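Local coordinates for restriction endonuclease r.bpuji (Bacillus pumilus, PDB 2VLA), which cleaves DNA as a restriction endonuclease, the piece here being the N-terminal domain that recognises the cognate sequence, at a contact of chain A with DNA. Residues are numbered along the deposited sequence; one frame, centred on the assembly and turned at random.

Contacts 1 and 2 lie about 17 Å apart between the centres of their C-alpha atoms, and each takes hold of a different DNA strand, chain B in contact 1 and chain C in contact 2. The segment before helix 22-36 serves both, giving Ile14 to contact 2 and Gly16, Ala18, Lys19 and Asn20 to contact 1. Contact 1 adds residues of helix 203-219 and reads an adenine base, whereas contact 2 adds the start of helix 122-130 and the residues just before it and touches only sugar and phosphate. Contact 1 thus joins base reading to phosphate binding, while contact 2 supplies phosphate binding on the partner strand.

Contact 1: a contact of chain A with DNA. Residues 16, 18-20, 208, 212, 215. With nucleotides of chain B.
The carboxamide of Gln208 meets the Hoogsteen edge of DA4 end-on, turned to match the two polar groups of the adenine. Gln208 OE1 accepts a bond from the exocyclic amine N6 of DA4 at 2.9 Å, taken in the carbonyl plane on a lone pair, while Gln208 NE2 donates to N7 of DA4 at 3.0 Å, nearly straight (176° at H) and within the amide plane. This paired donor and acceptor pattern is the classic way a glutamine or asparagine specifies adenine. The chain reaches the base because CG stands anti to the backbone N (chi1 -178°) and the rest runs extended. The same amide lies flat over the C5-C6 side of the neighbouring DC3 base, nearly parallel to it, with Gln208 CD 3.6 Å from DC3 C6.

Glu212, one turn along the helix, fixes the rotation of that amide. Glu212 OE2 takes the second N-H of Gln208 NE2 at 2.9 Å, from above the carboxylate plane, so NE2 is committed as the donor facing N7. The other oxygen, OE1, accepts the backbone N-H of Gly16 on its syn side, tying the loop to the helix. The carboxylate would probably be repelled by the nearby phosphate, but water 1 lies between OE2 and OP2 of DC3.

ND2 of Asn215 donates to OP2 of DC3 at 3.0 Å, in the plane of the amide. At the following phosphate, that of DA4, the backbone N-H groups of Lys19 and Asn20 grip OP2 and OP1, with Asn20 N 2.8 Å from DA4 OP1. Lys19 passes its CG by OP1 of DC3 and reaches that oxygen from NZ through water 3. The Asn20 amide stays beside OP1 of DA4, and its OD1 is linked to DC3 OP1 by water 2.

Helix 203-219 sets Gln208 into the major groove and is probably the recognition helix of a helix-turn-helix; Gly16 to Asn20 belong to the loop leading into helix 22-36, so the strand is held between helix and loop.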
loop_
_atom_site.group_PDB
_atom_site.type_symbol
_atom_site.label_atom_id
_atom_site.label_comp_id
_atom_site.label_asym_id
_atom_site.label_seq_id
_atom_site.Cartn_x
_atom_site.Cartn_y
_atom_site.Cartn_z
ATOM N N GLY A 16 -4.915 -8.206 2.892
ATOM C CA GLY A 16 -6.094 -8.038 2.045
ATOM C C GLY A 16 -7.303 -8.890 2.393
ATOM O O GLY A 16 -7.173 -9.941 3.058
ATOM N N ALA A 18 -10.203 -8.295 -0.139
ATOM C CA ALA A 18 -11.121 -7.971 -1.231
ATOM C C ALA A 18 -10.637 -8.384 -2.630
ATOM O O ALA A 18 -11.320 -8.138 -3.602
ATOM C CB ALA A 18 -11.451 -6.471 -1.218
ATOM N N LYS A 19 -9.481 -9.011 -2.722
ATOM C CA LYS A 19 -8.910 -9.355 -4.042
ATOM C C LYS A 19 -9.766 -10.380 -4.809
ATOM O O LYS A 19 -10.119 -10.147 -5.964
ATOM C CB LYS A 19 -7.476 -9.879 -3.891
ATOM C CG LYS A 19 -6.727 -10.043 -5.203
ATOM C CD LYS A 19 -6.379 -8.668 -5.771
ATOM C CE LYS A 19 -5.413 -8.716 -6.957
ATOM N NZ LYS A 19 -6.032 -9.373 -8.133
ATOM N N ASN A 20 -10.054 -11.505 -4.181
ATOM C CA ASN A 20 -10.792 -12.593 -4.858
ATOM C C ASN A 20 -12.129 -12.138 -5.419
ATOM O O ASN A 20 -12.563 -12.624 -6.469
ATOM C CB ASN A 20 -11.041 -13.756 -3.888
ATOM C CG ASN A 20 -9.816 -14.615 -3.668
ATOM O OD1 ASN A 20 -8.840 -14.528 -4.412
ATOM N ND2 ASN A 20 -9.887 -15.520 -2.648
ATOM N N GLN A 208 3.347 -11.961 2.130
ATOM C CA GLN A 208 2.010 -11.652 1.674
ATOM C C GLN A 208 1.871 -10.135 1.432
ATOM O O GLN A 208 1.258 -9.711 0.477
ATOM C CB GLN A 208 0.928 -12.150 2.633
ATOM C CG GLN A 208 -0.470 -11.852 2.098
ATOM C CD GLN A 208 -1.575 -12.574 2.807
ATOM O OE1 GLN A 208 -1.326 -13.418 3.671
ATOM N NE2 GLN A 208 -2.810 -12.253 2.442
ATOM N N GLU A 212 1.098 -8.395 -2.097
ATOM C CA GLU A 212 -0.112 -7.589 -2.179
ATOM C C GLU A 212 0.134 -6.126 -2.586
ATOM O O GLU A 212 -0.620 -5.569 -3.319
ATOM C CB GLU A 212 -0.931 -7.700 -0.916
ATOM C CG GLU A 212 -1.561 -9.112 -0.834
ATOM C CD GLU A 212 -2.477 -9.362 0.338
ATOM O OE1 GLU A 212 -2.503 -8.597 1.302
ATOM O OE2 GLU A 212 -3.193 -10.408 0.286
ATOM N N ASN A 215 0.266 -6.541 -6.145
ATOM C CA ASN A 215 -1.105 -6.676 -6.637
ATOM C C ASN A 215 -1.780 -5.338 -6.903
ATOM O O ASN A 215 -2.558 -5.211 -7.842
ATOM C CB ASN A 215 -1.975 -7.467 -5.623
ATOM C CG ASN A 215 -1.736 -8.962 -5.639
ATOM O OD1 ASN A 215 -1.065 -9.502 -6.517
ATOM N ND2 ASN A 215 -2.300 -9.629 -4.641
ATOM P P DC B 3 -3.672 -13.361 -4.505
ATOM O OP1 DC B 3 -4.556 -12.967 -5.627
ATOM O OP2 DC B 3 -2.483 -12.584 -4.160
ATOM O "O5'" DC B 3 -4.543 -13.450 -3.168
ATOM C "C5'" DC B 3 -5.798 -14.115 -3.178
ATOM C "C4'" DC B 3 -6.305 -14.308 -1.774
ATOM O "O4'" DC B 3 -5.506 -15.293 -1.093
ATOM C "C3'" DC B 3 -6.202 -13.057 -0.909
ATOM O "O3'" DC B 3 -7.353 -12.847 -0.115
ATOM C "C2'" DC B 3 -5.003 -13.357 -0.011
ATOM C "C1'" DC B 3 -5.274 -14.822 0.214
ATOM N N1 DC B 3 -4.201 -15.575 0.819
ATOM C C2 DC B 3 -4.497 -16.652 1.679
ATOM O O2 DC B 3 -5.695 -17.011 1.865
ATOM N N3 DC B 3 -3.466 -17.307 2.245
ATOM C C4 DC B 3 -2.212 -16.935 2.011
ATOM N N4 DC B 3 -1.237 -17.623 2.586
ATOM C C5 DC B 3 -1.913 -15.838 1.169
ATOM C C6 DC B 3 -2.921 -15.172 0.633
ATOM P P DA B 4 -8.552 -11.867 -0.523
ATOM O OP1 DA B 4 -9.156 -12.371 -1.704
ATOM O OP2 DA B 4 -8.005 -10.487 -0.452
ATOM O "O5'" DA B 4 -9.422 -12.156 0.725
ATOM C "C5'" DA B 4 -10.241 -13.356 0.724
ATOM C "C4'" DA B 4 -10.380 -13.867 2.135
ATOM O "O4'" DA B 4 -9.148 -14.474 2.593
ATOM C "C3'" DA B 4 -10.721 -12.792 3.182
ATOM O "O3'" DA B 4 -11.605 -13.365 4.130
ATOM C "C2'" DA B 4 -9.368 -12.522 3.811
ATOM C "C1'" DA B 4 -8.778 -13.917 3.854
ATOM N N9 DA B 4 -7.348 -13.986 3.994
ATOM C C8 DA B 4 -6.405 -13.109 3.493
ATOM N N7 DA B 4 -5.175 -13.464 3.753
ATOM C C5 DA B 4 -5.282 -14.648 4.469
ATOM C C6 DA B 4 -4.347 -15.503 5.037
ATOM N N6 DA B 4 -3.025 -15.373 4.985
ATOM N N1 DA B 4 -4.835 -16.616 5.669
ATOM C C2 DA B 4 -6.179 -16.793 5.745
ATOM N N3 DA B 4 -7.146 -16.073 5.240
ATOM C C4 DA B 4 -6.624 -14.970 4.613
HETATM O O HOH W 1 -1.952 -12.457 -1.374
HETATM O O HOH W 2 -7.346 -13.331 -6.441
HETATM O O HOH W 3 -4.426 -11.622 -7.908
#

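Contact 2: a contact of chain A with DNA. Residues 14, 120-121, 124. With nucleotides of chain C.
Lys121 meets the DC6 phosphate through its backbone: Lys121 N donates to OP1 of DC6 at 3.0 Å, almost straight at 173°. Its side chain adds a light carbon contact, with Lys121 CB alongside the strand, 4.0 Å from C5' of DC6.

The charged contact is looser. Lys124 runs along the strand from the DC6 phosphate to the next, its NZ standing 3.4 Å from OP1 of DC7 in a salt bridge whose hydrogen bond is weak. Bent at chi2 (-70°), the chain passes CG by OP1 of DC6 and CE by O3' of DC6 before its ammonium end arrives at DC7. With an alanine here, the DC7 phosphate would probably be left without this positive partner.

A water mediates the third kind of contact: water 4 lies 2.9 Å from the carboxylate OD1 of Asp120 and 2.8 Å from OP2 of DC6, linking two groups that would otherwise be likely to repel each other.

Apolar packing is light. Ile14 brings its CG1 branch towards the backbone, with Ile14 CD1 4.1 Å from the sugar carbon C5' of DC5.

Because every partner is sugar or phosphate, the patch adds no base reading; it probably steadies chain C and helps hold the duplex in register for recognition elsewhere in the domain.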
loop_
_atom_site.group_PDB
_atom_site.type_symbol
_atom_site.label_atom_id
_atom_site.label_comp_id
_atom_site.label_asym_id
_atom_site.label_seq_id
_atom_site.Cartn_x
_atom_site.Cartn_y
_atom_site.Cartn_z
ATOM N N ILE A 14 -1.519 -3.576 5.406
ATOM C CA ILE A 14 -2.695 -4.290 5.869
ATOM C C ILE A 14 -2.952 -5.483 4.969
ATOM O O ILE A 14 -2.748 -5.431 3.756
ATOM C CB ILE A 14 -3.908 -3.339 5.921
ATOM C CG1 ILE A 14 -3.791 -2.433 7.175
ATOM C CG2 ILE A 14 -5.254 -4.114 5.919
ATOM C CD1 ILE A 14 -4.733 -1.289 7.188
ATOM N N ASP A 120 -1.051 1.763 9.975
ATOM C CA ASP A 120 -0.482 0.833 10.923
ATOM C C ASP A 120 -0.947 1.125 12.353
ATOM O O ASP A 120 -1.210 2.285 12.721
ATOM C CB ASP A 120 1.056 0.910 10.891
ATOM C CG ASP A 120 1.645 0.550 9.530
ATOM O OD1 ASP A 120 0.998 -0.187 8.756
ATOM O OD2 ASP A 120 2.778 1.002 9.245
ATOM N N LYS A 121 -0.835 0.112 13.193
ATOM C CA LYS A 121 -1.058 0.234 14.624
ATOM C C LYS A 121 0.075 1.099 15.217
ATOM O O LYS A 121 1.197 1.055 14.736
ATOM C CB LYS A 121 -1.079 -1.156 15.264
ATOM C CG LYS A 121 -1.543 -1.188 16.723
ATOM C CD LYS A 121 -1.614 -2.613 17.203
ATOM C CE LYS A 121 -2.046 -2.747 18.669
ATOM N NZ LYS A 121 -3.466 -2.368 18.894
ATOM N N LYS A 124 3.621 -0.190 15.625
ATOM C CA LYS A 124 4.272 -0.408 14.351
ATOM C C LYS A 124 4.719 0.950 13.708
ATOM O O LYS A 124 5.782 1.037 13.096
ATOM C CB LYS A 124 3.346 -1.190 13.417
ATOM C CG LYS A 124 2.887 -2.525 13.999
ATOM C CD LYS A 124 4.009 -3.535 14.070
ATOM C CE LYS A 124 3.476 -4.943 14.262
ATOM N NZ LYS A 124 4.432 -5.806 15.007
ATOM P P DC C 5 -8.092 -0.260 12.024
ATOM O OP1 DC C 5 -8.796 1.032 11.888
ATOM O OP2 DC C 5 -8.555 -1.412 11.240
ATOM O "O5'" DC C 5 -6.529 0.030 11.819
ATOM C "C5'" DC C 5 -5.700 -0.855 11.110
ATOM C "C4'" DC C 5 -4.624 -1.416 11.993
ATOM O "O4'" DC C 5 -5.233 -2.173 13.080
ATOM C "C3'" DC C 5 -3.676 -2.376 11.313
ATOM O "O3'" DC C 5 -2.415 -2.362 11.985
ATOM C "C2'" DC C 5 -4.452 -3.687 11.482
ATOM C "C1'" DC C 5 -4.878 -3.539 12.939
ATOM N N1 DC C 5 -5.994 -4.408 13.323
ATOM C C2 DC C 5 -5.825 -5.390 14.308
ATOM O O2 DC C 5 -4.729 -5.476 14.898
ATOM N N3 DC C 5 -6.881 -6.204 14.613
ATOM C C4 DC C 5 -8.030 -6.077 13.969
ATOM N N4 DC C 5 -9.040 -6.901 14.306
ATOM C C5 DC C 5 -8.229 -5.119 12.954
ATOM C C6 DC C 5 -7.193 -4.300 12.671
ATOM P P DC C 6 -1.158 -3.212 11.464
ATOM O OP1 DC C 6 0.045 -2.453 11.908
ATOM O OP2 DC C 6 -1.377 -3.569 10.040
ATOM O "O5'" DC C 6 -1.323 -4.630 12.231
ATOM C "C5'" DC C 6 -0.889 -4.766 13.590
ATOM C "C4'" DC C 6 -0.663 -6.225 13.907
ATOM O "O4'" DC C 6 -1.922 -6.906 13.982
ATOM C "C3'" DC C 6 0.177 -6.995 12.895
ATOM O "O3'" DC C 6 1.103 -7.791 13.615
ATOM C "C2'" DC C 6 -0.843 -7.818 12.097
ATOM C "C1'" DC C 6 -1.904 -8.069 13.133
ATOM N N1 DC C 6 -3.272 -8.214 12.671
ATOM C C2 DC C 6 -4.058 -9.305 13.103
ATOM O O2 DC C 6 -3.532 -10.233 13.728
ATOM N N3 DC C 6 -5.365 -9.326 12.781
ATOM C C4 DC C 6 -5.906 -8.360 12.049
ATOM N N4 DC C 6 -7.215 -8.439 11.749
ATOM C C5 DC C 6 -5.119 -7.258 11.603
ATOM C C6 DC C 6 -3.843 -7.225 11.960
ATOM P P DC C 7 2.227 -8.643 12.881
ATOM O OP1 DC C 7 3.313 -8.774 13.868
ATOM O OP2 DC C 7 2.536 -8.042 11.571
ATOM O "O5'" DC C 7 1.532 -10.055 12.586
ATOM C "C5'" DC C 7 1.168 -10.908 13.666
ATOM C "C4'" DC C 7 0.408 -12.125 13.155
ATOM O "O4'" DC C 7 -0.901 -11.718 12.655
ATOM C "C3'" DC C 7 1.058 -12.859 11.975
ATOM O "O3'" DC C 7 0.929 -14.250 12.179
ATOM C "C2'" DC C 7 0.199 -12.471 10.786
ATOM C "C1'" DC C 7 -1.147 -12.415 11.442
ATOM N N1 DC C 7 -2.237 -11.705 10.749
ATOM C C2 DC C 7 -3.533 -12.188 10.887
ATOM O O2 DC C 7 -3.706 -13.240 11.518
ATOM N N3 DC C 7 -4.553 -11.532 10.298
ATOM C C4 DC C 7 -4.306 -10.378 9.666
ATOM N N4 DC C 7 -5.319 -9.732 9.106
ATOM C C5 DC C 7 -2.990 -9.868 9.526
ATOM C C6 DC C 7 -1.996 -10.553 10.070
HETATM O O HOH W 4 0.551 -2.926 8.100
#